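Local coordinates for Bd0816 (Bdellovibrio bacteriovorus HD100, PDB 5CER), which probably acts as a serine-type D-Ala-D-Ala carboxypeptidase of the penicillin-binding S13 family, removing the terminal D-alanine from peptidoglycan peptides, at residues L41-K46 with A201-I206; H53-H58 with P77-N82; L102-N107 with K139-S144; K275-L280 with D293-A298. The protein carries 2 engineered substitutions. All blocks are in the same frame, centred on the assembly; numbering follows the deposited sequence.

How the contacts relate
All four contacts are buried, and none has a hydrogen bond between its two segments, but they serve different parts of the fold. Contact 1 packs two helices, its centre about 9 Å from the centre of the chain, and touches two others. Toward contact 4, Ile44 CD1 meets Leu280 CD1 at 3.8 Å; toward contact 2, Ile206 CD1 lies 3.8 Å from Ile78 CG2. Contacts 2 and 3 both reach the mixed sheet. Contact 2 is the chemically mixed one, with a proline on a histidine ring and a threonine at a phenylalanine edge; contact 3 uses leucines and a phenylalanine. Contact 4 sets helix 270-286 against the loop leading into the edge strand of the six-stranded antiparallel sheet, through aliphatic branches only.

Contact 1: residues L41-K46 with A201-I206; sequences LWAIEK and APLRTI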
loop_
_atom_site.group_PDB
_atom_site.type_symbol
_atom_site.label_atom_id
_atom_site.label_comp_id
_atom_site.label_asym_id
_atom_site.label_seq_id
_atom_site.Cartn_x
_atom_site.Cartn_y
_atom_site.Cartn_z
ATOM N N LEU A 41 -12.425 -0.459 10.162
ATOM C CA LEU A 41 -13.459 -0.928 11.111
ATOM C C LEU A 41 -14.602 0.083 11.219
ATOM O O LEU A 41 -15.771 -0.285 11.254
ATOM C CB LEU A 41 -12.866 -1.184 12.495
ATOM C CG LEU A 41 -13.836 -1.472 13.660
ATOM C CD1 LEU A 41 -14.689 -2.695 13.406
ATOM C CD2 LEU A 41 -13.025 -1.634 14.934
ATOM N N TRP A 42 -14.237 1.345 11.350
ATOM C CA TRP A 42 -15.208 2.406 11.553
ATOM C C TRP A 42 -16.163 2.460 10.326
ATOM O O TRP A 42 -17.376 2.494 10.479
ATOM C CB TRP A 42 -14.502 3.759 11.769
ATOM C CG TRP A 42 -15.413 4.907 12.077
ATOM C CD1 TRP A 42 -16.648 4.852 12.597
ATOM C CD2 TRP A 42 -15.122 6.305 11.888
ATOM N NE1 TRP A 42 -17.167 6.103 12.747
ATOM C CE2 TRP A 42 -16.248 7.021 12.320
ATOM C CE3 TRP A 42 -14.020 7.010 11.390
ATOM C CZ2 TRP A 42 -16.310 8.412 12.281
ATOM C CZ3 TRP A 42 -14.082 8.389 11.340
ATOM C CH2 TRP A 42 -15.220 9.076 11.807
ATOM N N ALA A 43 -15.591 2.456 9.125
ATOM C CA ALA A 43 -16.417 2.462 7.905
ATOM C C ALA A 43 -17.390 1.272 7.884
ATOM O O ALA A 43 -18.571 1.442 7.605
ATOM C CB ALA A 43 -15.532 2.481 6.634
ATOM N N ILE A 44 -16.881 0.094 8.175
ATOM C CA ILE A 44 -17.722 -1.101 8.181
ATOM C C ILE A 44 -18.811 -1.019 9.232
ATOM O O ILE A 44 -19.978 -1.313 8.941
ATOM C CB ILE A 44 -16.901 -2.391 8.358
ATOM C CG1 ILE A 44 -16.145 -2.656 7.064
ATOM C CG2 ILE A 44 -17.794 -3.560 8.705
ATOM C CD1 ILE A 44 -15.068 -3.688 7.180
ATOM N N GLU A 45 -18.460 -0.557 10.416
ATOM C CA GLU A 45 -19.459 -0.405 11.461
ATOM C C GLU A 45 -20.565 0.600 11.110
ATOM O O GLU A 45 -21.732 0.324 11.352
ATOM C CB GLU A 45 -18.808 -0.002 12.758
ATOM C CG GLU A 45 -19.756 -0.062 13.933
ATOM C CD GLU A 45 -19.057 0.288 15.222
ATOM O OE1 GLU A 45 -18.210 -0.533 15.676
ATOM O OE2 GLU A 45 -19.326 1.384 15.764
ATOM N N LYS A 46 -20.210 1.743 10.557
ATOM C CA LYS A 46 -21.194 2.739 10.283
ATOM C C LYS A 46 -21.979 2.503 9.009
ATOM O O LYS A 46 -23.188 2.749 8.990
ATOM C CB LYS A 46 -20.576 4.140 10.225
ATOM C CG LYS A 46 -21.632 5.220 10.360
ATOM C CD LYS A 46 -21.060 6.592 10.594
ATOM C CE LYS A 46 -21.004 6.928 12.082
ATOM N NZ LYS A 46 -20.267 8.197 12.296
ATOM N N ALA A 201 -18.221 -0.396 -6.364
ATOM C CA ALA A 201 -17.980 -1.686 -5.759
ATOM C C ALA A 201 -18.419 -1.683 -4.278
ATOM O O ALA A 201 -18.514 -0.615 -3.664
ATOM C CB ALA A 201 -16.509 -2.038 -5.888
ATOM N N PRO A 202 -18.705 -2.866 -3.720
ATOM C CA PRO A 202 -19.036 -2.916 -2.305
ATOM C C PRO A 202 -17.885 -2.431 -1.416
ATOM O O PRO A 202 -16.727 -2.517 -1.818
ATOM C CB PRO A 202 -19.334 -4.397 -2.054
ATOM C CG PRO A 202 -18.725 -5.128 -3.188
ATOM C CD PRO A 202 -18.730 -4.203 -4.344
ATOM N N LEU A 203 -18.238 -1.874 -0.272
ATOM C CA LEU A 203 -17.313 -1.154 0.573
ATOM C C LEU A 203 -16.107 -2.026 0.887
ATOM O O LEU A 203 -14.968 -1.526 0.865
ATOM C CB LEU A 203 -17.975 -0.690 1.868
ATOM C CG LEU A 203 -17.073 0.046 2.852
ATOM C CD1 LEU A 203 -16.565 1.370 2.280
ATOM C CD2 LEU A 203 -17.767 0.265 4.206
ATOM N N ARG A 204 -16.355 -3.293 1.188
ATOM C CA ARG A 204 -15.274 -4.204 1.514
ATOM C C ARG A 204 -14.162 -4.242 0.442
ATOM O O ARG A 204 -12.994 -4.382 0.788
ATOM C CB ARG A 204 -15.793 -5.614 1.803
ATOM C CG ARG A 204 -16.230 -6.376 0.600
ATOM C CD ARG A 204 -16.926 -7.659 0.995
ATOM N NE ARG A 204 -17.145 -8.308 -0.286
ATOM C CZ ARG A 204 -18.251 -8.530 -0.944
ATOM N NH1 ARG A 204 -19.428 -8.269 -0.431
ATOM N NH2 ARG A 204 -18.162 -9.084 -2.124
ATOM N N THR A 205 -14.548 -4.109 -0.840
ATOM C CA THR A 205 -13.587 -4.080 -1.933
ATOM C C THR A 205 -12.883 -2.742 -2.096
ATOM O O THR A 205 -11.686 -2.703 -2.389
ATOM C CB THR A 205 -14.266 -4.534 -3.224
ATOM O OG1 THR A 205 -14.793 -5.840 -2.973
ATOM C CG2 THR A 205 -13.278 -4.594 -4.400
ATOM N N ILE A 206 -13.593 -1.657 -1.853
ATOM C CA ILE A 206 -12.961 -0.340 -1.781
ATOM C C ILE A 206 -11.891 -0.365 -0.645
ATOM O O ILE A 206 -10.804 0.142 -0.795
ATOM C CB ILE A 206 -13.999 0.757 -1.523
ATOM C CG1 ILE A 206 -14.877 0.963 -2.743
ATOM C CG2 ILE A 206 -13.287 2.067 -1.157
ATOM C CD1 ILE A 206 -15.979 1.998 -2.611
#
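Leu203 lays its CD2 methyl against one side of the helical turn at Ala43 and Ile44, overlapping backbone as much as side chain. This is helix-helix packing in the penicillin-binding fold: the first turn of helix 203-213 meets the second half of helix 35-47, and the CA atoms of Ile44 and Leu203 come within 7.6 Å of each other. Leu203 CD2 sits 3.7 Å from Ala43 O and 4.0 Å from Ala43 CB, so the small alanine lets it come down close to the main chain. Ile44 meets the same methyl mainly through its backbone N, 4.1 Å from Leu203 CD2, with Ile44 CG1 at 4.4 Å. The reach of the leucine comes from its first torsion, which swings CG opposite the backbone N (chi1 178°) and carries the branch out to the neighbouring helix. Ile44 also packs on Ser283 and Leu284 of helix 270-286, which makes it a shared residue of three helices. Behind the contact, Pro202 occupies the N-cap position of helix 203-213. Two residues on, the end of Arg204 leads off from helix 35-47 to a salt bridge with Asp50; Pro202 CG lies 4.0 Å above one face of the Arg204 guanidinium, toward the rim. The helix start is tied down at Pro202 O, which accepts from Thr205 N at 2.9 Å and from Ile206 N at 3.3 Å.

Contact 2: residues H53-H58 with P77-N82; sequences HKTVLH and PIFGRN
Pro77 comes first, setting its CD methylene over one face of the His53 imidazole in a CH-pi contact at the entrance to a beta-alpha-beta crossover, in which helix 81-93 links the parallel strands 67-72 and 98-104 of the mixed sheet. Pro77 CD stands 3.5 Å from the centroid of the His53 ring, 21° off its normal, and is nearest to His53 CE1 at 3.3 Å. The two side chains cross at about a right angle. His53 CG lies beside its own backbone N and anti to the carbonyl carbon (chi1 -63°), which turns the imidazole toward the proline. The rotation of that ring is also fixed by a hydrogen bond from His53 ND1 to Ser74 O. Two residues further on, Phe79 brings the segment back toward strand 54-61: one edge of its ring faces Thr55, and the same ring stacks edge-to-face with Phe108 and packs on Leu198 of the next strand. Gly80 is the N-cap of helix 81-93, which Arg81 and Asn82 begin. Back at the sheet, Thr55 OG1 is hydrogen-bonded with Ser74 OG and lies near the plane of the Phe79 ring, 4.1 Å from Phe79 CE2.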
loop_
_atom_site.group_PDB
_atom_site.type_symbol
_atom_site.label_atom_id
_atom_site.label_comp_id
_atom_site.label_asym_id
_atom_site.label_seq_id
_atom_site.Cartn_x
_atom_site.Cartn_y
_atom_site.Cartn_z
ATOM N N HIS A 53 -21.745 3.038 -2.609
ATOM C CA HIS A 53 -21.897 4.465 -2.926
ATOM C C HIS A 53 -22.688 4.602 -4.236
ATOM O O HIS A 53 -22.218 4.189 -5.293
ATOM C CB HIS A 53 -20.541 5.160 -3.040
ATOM C CG HIS A 53 -19.752 5.150 -1.774
ATOM N ND1 HIS A 53 -19.600 6.266 -0.958
ATOM C CD2 HIS A 53 -19.073 4.147 -1.172
ATOM C CE1 HIS A 53 -18.868 5.934 0.088
ATOM N NE2 HIS A 53 -18.529 4.660 -0.027
ATOM N N LYS A 54 -23.903 5.126 -4.133
ATOM C CA LYS A 54 -24.886 5.182 -5.222
ATOM C C LYS A 54 -24.943 6.572 -5.763
ATOM O O LYS A 54 -25.736 7.413 -5.276
ATOM C CB LYS A 54 -26.295 4.772 -4.728
ATOM C CG LYS A 54 -26.410 3.309 -4.341
ATOM C CD LYS A 54 -27.756 2.941 -3.729
ATOM C CE LYS A 54 -27.615 1.932 -2.578
ATOM N NZ LYS A 54 -26.629 2.325 -1.489
ATOM N N THR A 55 -24.122 6.823 -6.782
ATOM C CA THR A 55 -24.095 8.084 -7.455
ATOM C C THR A 55 -25.246 8.128 -8.473
ATOM O O THR A 55 -25.392 7.245 -9.326
ATOM C CB THR A 55 -22.716 8.319 -8.077
ATOM O OG1 THR A 55 -21.667 8.052 -7.120
ATOM C CG2 THR A 55 -22.569 9.746 -8.533
ATOM N N VAL A 56 -26.073 9.171 -8.402
ATOM C CA VAL A 56 -27.250 9.289 -9.280
ATOM C C VAL A 56 -26.994 10.330 -10.401
ATOM O O VAL A 56 -26.508 11.430 -10.159
ATOM C CB VAL A 56 -28.536 9.624 -8.502
ATOM C CG1 VAL A 56 -29.744 9.570 -9.421
ATOM C CG2 VAL A 56 -28.729 8.655 -7.355
ATOM N N LEU A 57 -27.310 9.920 -11.630
ATOM C CA LEU A 57 -27.041 10.681 -12.830
ATOM C C LEU A 57 -28.411 11.019 -13.423
ATOM O O LEU A 57 -29.197 10.129 -13.743
ATOM C CB LEU A 57 -26.212 9.845 -13.808
ATOM C CG LEU A 57 -24.940 9.207 -13.255
ATOM C CD1 LEU A 57 -24.406 8.167 -14.191
ATOM C CD2 LEU A 57 -23.872 10.247 -12.982
ATOM N N HIS A 58 -28.673 12.310 -13.571
ATOM C CA HIS A 58 -29.950 12.888 -14.003
ATOM C C HIS A 58 -29.744 13.418 -15.428
ATOM O O HIS A 58 -29.074 14.420 -15.629
ATOM C CB HIS A 58 -30.346 14.005 -13.024
ATOM C CG HIS A 58 -30.692 13.492 -11.669
ATOM N ND1 HIS A 58 -31.916 12.928 -11.380
ATOM C CD2 HIS A 58 -29.964 13.411 -10.535
ATOM C CE1 HIS A 58 -31.931 12.538 -10.120
ATOM N NE2 HIS A 58 -30.756 12.815 -9.587
ATOM N N PRO A 77 -15.521 7.615 -2.428
ATOM C CA PRO A 77 -14.142 7.963 -2.172
ATOM C C PRO A 77 -13.148 7.307 -3.115
ATOM O O PRO A 77 -11.932 7.475 -2.909
ATOM C CB PRO A 77 -13.934 7.449 -0.738
ATOM C CG PRO A 77 -14.813 6.252 -0.684
ATOM C CD PRO A 77 -16.052 6.701 -1.401
ATOM N N ILE A 78 -13.615 6.534 -4.085
ATOM C CA ILE A 78 -12.743 5.938 -5.102
ATOM C C ILE A 78 -13.132 6.388 -6.526
ATOM O O ILE A 78 -12.756 5.758 -7.511
ATOM C CB ILE A 78 -12.699 4.391 -4.934
ATOM C CG1 ILE A 78 -11.430 3.799 -5.587
ATOM C CG2 ILE A 78 -13.991 3.736 -5.411
ATOM C CD1 ILE A 78 -11.130 2.380 -5.170
ATOM N N PHE A 79 -13.860 7.508 -6.623
ATOM C CA PHE A 79 -14.304 8.043 -7.915
ATOM C C PHE A 79 -13.154 8.847 -8.533
ATOM O O PHE A 79 -12.828 9.944 -8.078
ATOM C CB PHE A 79 -15.572 8.885 -7.765
ATOM C CG PHE A 79 -16.488 8.793 -8.948
ATOM C CD1 PHE A 79 -16.036 9.120 -10.211
ATOM C CD2 PHE A 79 -17.839 8.412 -8.794
ATOM C CE1 PHE A 79 -16.885 9.051 -11.315
ATOM C CE2 PHE A 79 -18.698 8.344 -9.891
ATOM C CZ PHE A 79 -18.217 8.671 -11.152
ATOM N N GLY A 80 -12.531 8.266 -9.545
ATOM C CA GLY A 80 -11.461 8.929 -10.302
ATOM C C GLY A 80 -11.410 8.438 -11.743
ATOM O O GLY A 80 -12.460 8.152 -12.331
ATOM N N ARG A 81 -10.206 8.242 -12.266
ATOM C CA ARG A 81 -10.001 7.735 -13.609
ATOM C C ARG A 81 -10.823 6.483 -13.891
ATOM O O ARG A 81 -11.564 6.458 -14.868
ATOM C CB ARG A 81 -8.527 7.423 -13.855
ATOM C CG ARG A 81 -8.202 6.907 -15.274
ATOM C CD ARG A 81 -6.812 6.251 -15.363
ATOM N NE ARG A 81 -5.758 7.182 -14.981
ATOM C CZ ARG A 81 -5.026 7.960 -15.772
ATOM N NH1 ARG A 81 -5.207 8.016 -17.082
ATOM N NH2 ARG A 81 -4.096 8.730 -15.198
ATOM N N ASN A 82 -10.655 5.430 -13.083
ATOM C CA ASN A 82 -11.161 4.114 -13.473
ATOM C C ASN A 82 -12.668 4.083 -13.497
ATOM O O ASN A 82 -13.269 3.528 -14.422
ATOM C CB ASN A 82 -10.597 2.997 -12.597
ATOM C CG ASN A 82 -9.124 2.758 -12.855
ATOM O OD1 ASN A 82 -8.597 3.058 -13.945
ATOM N ND2 ASN A 82 -8.427 2.240 -11.847
#

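Contact 3: residues L102-N107 with K139-S144; sequences LTFDEN and KNLKES
Leu141 reaches from helix 130-145 with a single methyl, CD1, which touches both Leu102 and Phe104 on strand 98-104. Leu102 CD2 is 3.9 Å from Leu141 CD1. On the other residue, Leu141 CD1 comes obliquely to the ring, 3.7 Å from Phe104 CD2 and 3.9 Å from Phe104 CE2. Both strand residues project toward the helix, while Thr103 between them points its CB away, and its OG1 is hydrogen-bonded with His70 ND1. The ring of Phe104 gets there through a chi1 of 66°, with CG wedged between the backbone N and the carbonyl carbon. Further out, Val137 and Ile138 of the same helix also pack on Phe104, and Leu141 rests against Ile179. The helix is anchored beside Leu141 by Asn140 OD1, which accepts from Trp112 N. Past the strand's end, Asp105 OD1 takes the amide of Asn107 N at 2.9 Å in an Asx turn, the donor sitting 45° out of the carboxylate plane. The whole belongs to a beta-alpha-beta crossover, in which helices 130-145 and 151-163 link strand 98-104 to its parallel neighbour 175-181 and the first of these helices covers the sheet.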
loop_
_atom_site.group_PDB
_atom_site.type_symbol
_atom_site.label_atom_id
_atom_site.label_comp_id
_atom_site.label_asym_id
_atom_site.label_seq_id
_atom_site.Cartn_x
_atom_site.Cartn_y
_atom_site.Cartn_z
ATOM N N LEU A 102 -23.141 19.923 -17.896
ATOM C CA LEU A 102 -22.821 18.992 -16.861
ATOM C C LEU A 102 -22.758 19.807 -15.558
ATOM O O LEU A 102 -21.854 20.603 -15.351
ATOM C CB LEU A 102 -21.503 18.286 -17.187
ATOM C CG LEU A 102 -21.192 16.944 -16.502
ATOM C CD1 LEU A 102 -20.209 15.971 -17.169
ATOM C CD2 LEU A 102 -20.646 17.362 -15.196
ATOM N N THR A 103 -23.717 19.583 -14.682
ATOM C CA THR A 103 -23.665 20.114 -13.333
ATOM C C THR A 103 -23.425 18.990 -12.337
ATOM O O THR A 103 -23.571 17.809 -12.671
ATOM C CB THR A 103 -24.964 20.878 -12.996
ATOM O OG1 THR A 103 -26.078 19.976 -12.918
ATOM C CG2 THR A 103 -25.258 21.913 -14.049
ATOM N N PHE A 104 -23.002 19.352 -11.125
ATOM C CA PHE A 104 -22.760 18.381 -10.049
ATOM C C PHE A 104 -22.977 19.063 -8.715
ATOM O O PHE A 104 -22.740 20.282 -8.577
ATOM C CB PHE A 104 -21.337 17.791 -10.144
ATOM C CG PHE A 104 -20.246 18.804 -9.894
ATOM C CD1 PHE A 104 -19.794 19.061 -8.604
ATOM C CD2 PHE A 104 -19.748 19.572 -10.937
ATOM C CE1 PHE A 104 -18.837 20.017 -8.352
ATOM C CE2 PHE A 104 -18.783 20.543 -10.687
ATOM C CZ PHE A 104 -18.320 20.756 -9.380
ATOM N N ASP A 105 -23.400 18.281 -7.724
ATOM C CA ASP A 105 -23.717 18.795 -6.387
ATOM C C ASP A 105 -22.541 18.618 -5.380
ATOM O O ASP A 105 -21.449 18.112 -5.714
ATOM C CB ASP A 105 -25.067 18.216 -5.890
ATOM C CG ASP A 105 -24.974 16.789 -5.354
ATOM O OD1 ASP A 105 -23.863 16.268 -5.135
ATOM O OD2 ASP A 105 -26.049 16.198 -5.096
ATOM N N GLU A 106 -22.776 19.014 -4.133
ATOM C CA GLU A 106 -21.716 19.044 -3.090
ATOM C C GLU A 106 -21.168 17.713 -2.644
ATOM O O GLU A 106 -20.164 17.659 -1.947
ATOM C CB GLU A 106 -22.200 19.822 -1.846
ATOM C CG GLU A 106 -23.442 19.284 -1.139
ATOM C CD GLU A 106 -24.740 19.907 -1.614
ATOM O OE1 GLU A 106 -24.836 20.309 -2.807
ATOM O OE2 GLU A 106 -25.675 20.003 -0.781
ATOM N N ASN A 107 -21.826 16.657 -3.063
ATOM C CA ASN A 107 -21.424 15.317 -2.723
ATOM C C ASN A 107 -20.626 14.603 -3.812
ATOM O O ASN A 107 -20.247 13.430 -3.616
ATOM C CB ASN A 107 -22.675 14.518 -2.291
ATOM C CG ASN A 107 -23.255 15.041 -0.991
ATOM O OD1 ASN A 107 -22.551 15.398 -0.034
ATOM N ND2 ASN A 107 -24.537 15.158 -0.979
ATOM N N LYS A 139 -11.929 21.401 -12.221
ATOM C CA LYS A 139 -10.612 21.136 -12.818
ATOM C C LYS A 139 -10.456 19.706 -13.393
ATOM O O LYS A 139 -10.006 19.556 -14.520
ATOM C CB LYS A 139 -9.462 21.377 -11.846
ATOM C CG LYS A 139 -9.101 22.831 -11.698
ATOM C CD LYS A 139 -10.031 24.001 -12.308
ATOM C CE LYS A 139 -9.434 24.807 -13.463
ATOM N NZ LYS A 139 -9.934 24.405 -14.811
ATOM N N ASN A 140 -10.819 18.701 -12.594
ATOM C CA ASN A 140 -10.798 17.290 -13.007
ATOM C C ASN A 140 -11.734 16.940 -14.135
ATOM O O ASN A 140 -11.311 16.287 -15.100
ATOM C CB ASN A 140 -11.145 16.370 -11.834
ATOM C CG ASN A 140 -10.007 16.219 -10.875
ATOM O OD1 ASN A 140 -9.171 15.330 -11.020
ATOM N ND2 ASN A 140 -9.925 17.117 -9.917
ATOM N N LEU A 141 -12.993 17.363 -14.012
ATOM C CA LEU A 141 -13.952 17.227 -15.095
ATOM C C LEU A 141 -13.441 17.843 -16.413
ATOM O O LEU A 141 -13.524 17.239 -17.488
ATOM C CB LEU A 141 -15.318 17.833 -14.722
ATOM C CG LEU A 141 -16.146 17.057 -13.697
ATOM C CD1 LEU A 141 -17.342 17.871 -13.195
ATOM C CD2 LEU A 141 -16.601 15.721 -14.250
ATOM N N LYS A 142 -12.917 19.042 -16.309
ATOM C CA LYS A 142 -12.511 19.804 -17.472
ATOM C C LYS A 142 -11.256 19.248 -18.115
ATOM O O LYS A 142 -11.205 19.088 -19.336
ATOM C CB LYS A 142 -12.289 21.255 -17.060
ATOM C CG LYS A 142 -12.743 22.254 -18.059
ATOM C CD LYS A 142 -12.167 23.628 -17.756
ATOM C CE LYS A 142 -13.295 24.543 -17.309
ATOM N NZ LYS A 142 -13.944 25.182 -18.490
ATOM N N GLU A 143 -10.250 18.953 -17.298
ATOM C CA GLU A 143 -8.951 18.547 -17.785
ATOM C C GLU A 143 -8.816 17.063 -18.077
ATOM O O GLU A 143 -7.979 16.690 -18.905
ATOM C CB GLU A 143 -7.848 18.988 -16.795
ATOM C CG GLU A 143 -7.716 20.505 -16.730
ATOM C CD GLU A 143 -6.674 21.024 -15.734
ATOM O OE1 GLU A 143 -6.115 20.248 -14.927
ATOM O OE2 GLU A 143 -6.417 22.241 -15.783
ATOM N N SER A 144 -9.568 16.216 -17.363
ATOM C CA SER A 144 -9.360 14.742 -17.435
ATOM C C SER A 144 -10.564 13.974 -17.933
ATOM O O SER A 144 -10.436 13.231 -18.907
ATOM C CB SER A 144 -8.925 14.187 -16.083
ATOM O OG SER A 144 -7.779 14.860 -15.578
#

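Contact 4: residues K275-L280 with D293-A298; sequences KTLYTL and DVLSVA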
loop_
_atom_site.group_PDB
_atom_site.type_symbol
_atom_site.label_atom_id
_atom_site.label_comp_id
_atom_site.label_asym_id
_atom_site.label_seq_id
_atom_site.Cartn_x
_atom_site.Cartn_y
_atom_site.Cartn_z
ATOM N N LYS A 275 -7.364 -4.774 19.879
ATOM C CA LYS A 275 -8.839 -4.656 19.981
ATOM C C LYS A 275 -9.483 -4.463 18.623
ATOM O O LYS A 275 -10.396 -5.176 18.269
ATOM C CB LYS A 275 -9.265 -3.490 20.848
ATOM C CG LYS A 275 -9.220 -3.781 22.315
ATOM C CD LYS A 275 -9.750 -2.589 23.091
ATOM C CE LYS A 275 -9.213 -2.532 24.508
ATOM N NZ LYS A 275 -9.668 -1.267 25.152
ATOM N N THR A 276 -8.938 -3.508 17.878
ATOM C CA THR A 276 -9.406 -3.192 16.533
ATOM C C THR A 276 -9.475 -4.430 15.675
ATOM O O THR A 276 -10.486 -4.695 15.030
ATOM C CB THR A 276 -8.484 -2.147 15.854
ATOM O OG1 THR A 276 -8.470 -0.967 16.660
ATOM C CG2 THR A 276 -8.969 -1.797 14.472
ATOM N N LEU A 277 -8.370 -5.156 15.649
ATOM C CA LEU A 277 -8.264 -6.341 14.858
ATOM C C LEU A 277 -9.270 -7.394 15.273
ATOM O O LEU A 277 -9.897 -7.995 14.388
ATOM C CB LEU A 277 -6.813 -6.907 14.873
ATOM C CG LEU A 277 -5.749 -6.082 14.089
ATOM C CD1 LEU A 277 -4.312 -6.462 14.532
ATOM C CD2 LEU A 277 -5.926 -6.244 12.585
ATOM N N TYR A 278 -9.405 -7.656 16.574
ATOM C CA TYR A 278 -10.377 -8.637 17.052
ATOM C C TYR A 278 -11.800 -8.219 16.662
ATOM O O TYR A 278 -12.589 -9.024 16.138
ATOM C CB TYR A 278 -10.254 -8.833 18.553
ATOM C CG TYR A 278 -11.346 -9.663 19.206
ATOM C CD1 TYR A 278 -12.495 -9.036 19.694
ATOM C CD2 TYR A 278 -11.205 -11.033 19.378
ATOM C CE1 TYR A 278 -13.500 -9.741 20.290
ATOM C CE2 TYR A 278 -12.183 -11.772 20.002
ATOM C CZ TYR A 278 -13.358 -11.124 20.445
ATOM O OH TYR A 278 -14.400 -11.836 21.035
ATOM N N THR A 279 -12.128 -6.967 16.892
ATOM C CA THR A 279 -13.486 -6.471 16.619
ATOM C C THR A 279 -13.802 -6.445 15.111
ATOM O O THR A 279 -14.918 -6.753 14.712
ATOM C CB THR A 279 -13.644 -5.046 17.228
ATOM O OG1 THR A 279 -13.063 -5.053 18.532
ATOM C CG2 THR A 279 -15.076 -4.550 17.291
ATOM N N LEU A 280 -12.794 -6.097 14.302
ATOM C CA LEU A 280 -12.955 -6.049 12.844
ATOM C C LEU A 280 -13.218 -7.463 12.301
ATOM O O LEU A 280 -14.145 -7.656 11.512
ATOM C CB LEU A 280 -11.712 -5.443 12.174
ATOM C CG LEU A 280 -11.611 -5.532 10.640
ATOM C CD1 LEU A 280 -12.800 -4.893 9.969
ATOM C CD2 LEU A 280 -10.343 -4.841 10.179
ATOM N N ASP A 293 -10.709 -10.319 3.276
ATOM C CA ASP A 293 -11.562 -9.568 2.375
ATOM C C ASP A 293 -11.371 -8.068 2.423
ATOM O O ASP A 293 -11.873 -7.355 1.548
ATOM C CB ASP A 293 -13.044 -9.909 2.632
ATOM C CG ASP A 293 -13.379 -11.326 2.239
ATOM O OD1 ASP A 293 -12.973 -11.739 1.150
ATOM O OD2 ASP A 293 -14.024 -12.065 3.020
ATOM N N VAL A 294 -10.685 -7.559 3.449
ATOM C CA VAL A 294 -10.343 -6.130 3.534
ATOM C C VAL A 294 -8.849 -5.826 3.706
ATOM O O VAL A 294 -8.434 -4.717 3.444
ATOM C CB VAL A 294 -11.193 -5.411 4.621
ATOM C CG1 VAL A 294 -12.664 -5.550 4.335
ATOM C CG2 VAL A 294 -10.908 -5.937 6.014
ATOM N N LEU A 295 -8.058 -6.773 4.222
ATOM C CA LEU A 295 -6.630 -6.556 4.389
ATOM C C LEU A 295 -5.876 -7.477 3.463
ATOM O O LEU A 295 -6.349 -8.566 3.100
ATOM C CB LEU A 295 -6.230 -6.816 5.844
ATOM C CG LEU A 295 -6.870 -5.967 6.933
ATOM C CD1 LEU A 295 -6.246 -6.270 8.274
ATOM C CD2 LEU A 295 -6.750 -4.491 6.660
ATOM N N SER A 296 -4.673 -7.077 3.149
ATOM C CA SER A 296 -3.802 -7.769 2.211
ATOM C C SER A 296 -3.299 -9.100 2.751
ATOM O O SER A 296 -3.151 -9.247 3.959
ATOM C CB SER A 296 -2.599 -6.882 1.862
ATOM O OG SER A 296 -3.014 -5.575 1.493
ATOM N N VAL A 297 -2.998 -10.022 1.837
ATOM C CA VAL A 297 -2.458 -11.316 2.173
ATOM C C VAL A 297 -1.045 -11.402 1.656
ATOM O O VAL A 297 -0.820 -11.191 0.466
ATOM C CB VAL A 297 -3.276 -12.450 1.524
ATOM C CG1 VAL A 297 -2.694 -13.801 1.879
ATOM C CG2 VAL A 297 -4.728 -12.362 1.998
ATOM N N ALA A 298 -0.106 -11.726 2.545
ATOM C CA ALA A 298 1.307 -11.798 2.203
ATOM C C ALA A 298 1.528 -12.657 0.981
ATOM O O ALA A 298 1.077 -13.789 0.921
ATOM C CB ALA A 298 2.129 -12.317 3.358
#
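Leu277 and Leu280, one turn apart on helix 270-286, meet Leu295 and Val294 as two methyl-to-methyl pairs. Leu277 CD2 lies 4.3 Å from Leu295 CD1, and Leu280 CD2 lies 4.3 Å from Val294 CG2. The leucines reach across differently. Leu280 points its CB at the other segment and extends further with CG swung away from the backbone N (chi1 170°). The CB of Leu277 leaves the helix alongside the contact, and a chi1 of -71° bends the end of the side chain toward Leu295. Residues 293-298 run into the short, weakly bonded strand 296-297 at the edge of the six-stranded antiparallel sheet of the penicillin-binding fold; the adjoining strand 317-324 carries the Lys-Thr-Gly motif of this family. Leu295 sets CG beside its backbone N (chi1 -60°) and runs on extended, so that CD1 is carried toward Leu277. Val294 offers CG2, the branch lying between its backbone N and carbonyl carbon. Leu295 also touches strand 317-324 at Ile318, and the carbonyl oxygens of Val294 and Leu295 are hydrogen-bonded to Asn211 and Lys208 of helix 203-213. On the helix, Lys275 O is gripped twice by one residue, by Thr279 OG1 at 2.7 Å and by Thr279 N at 2.8 Å.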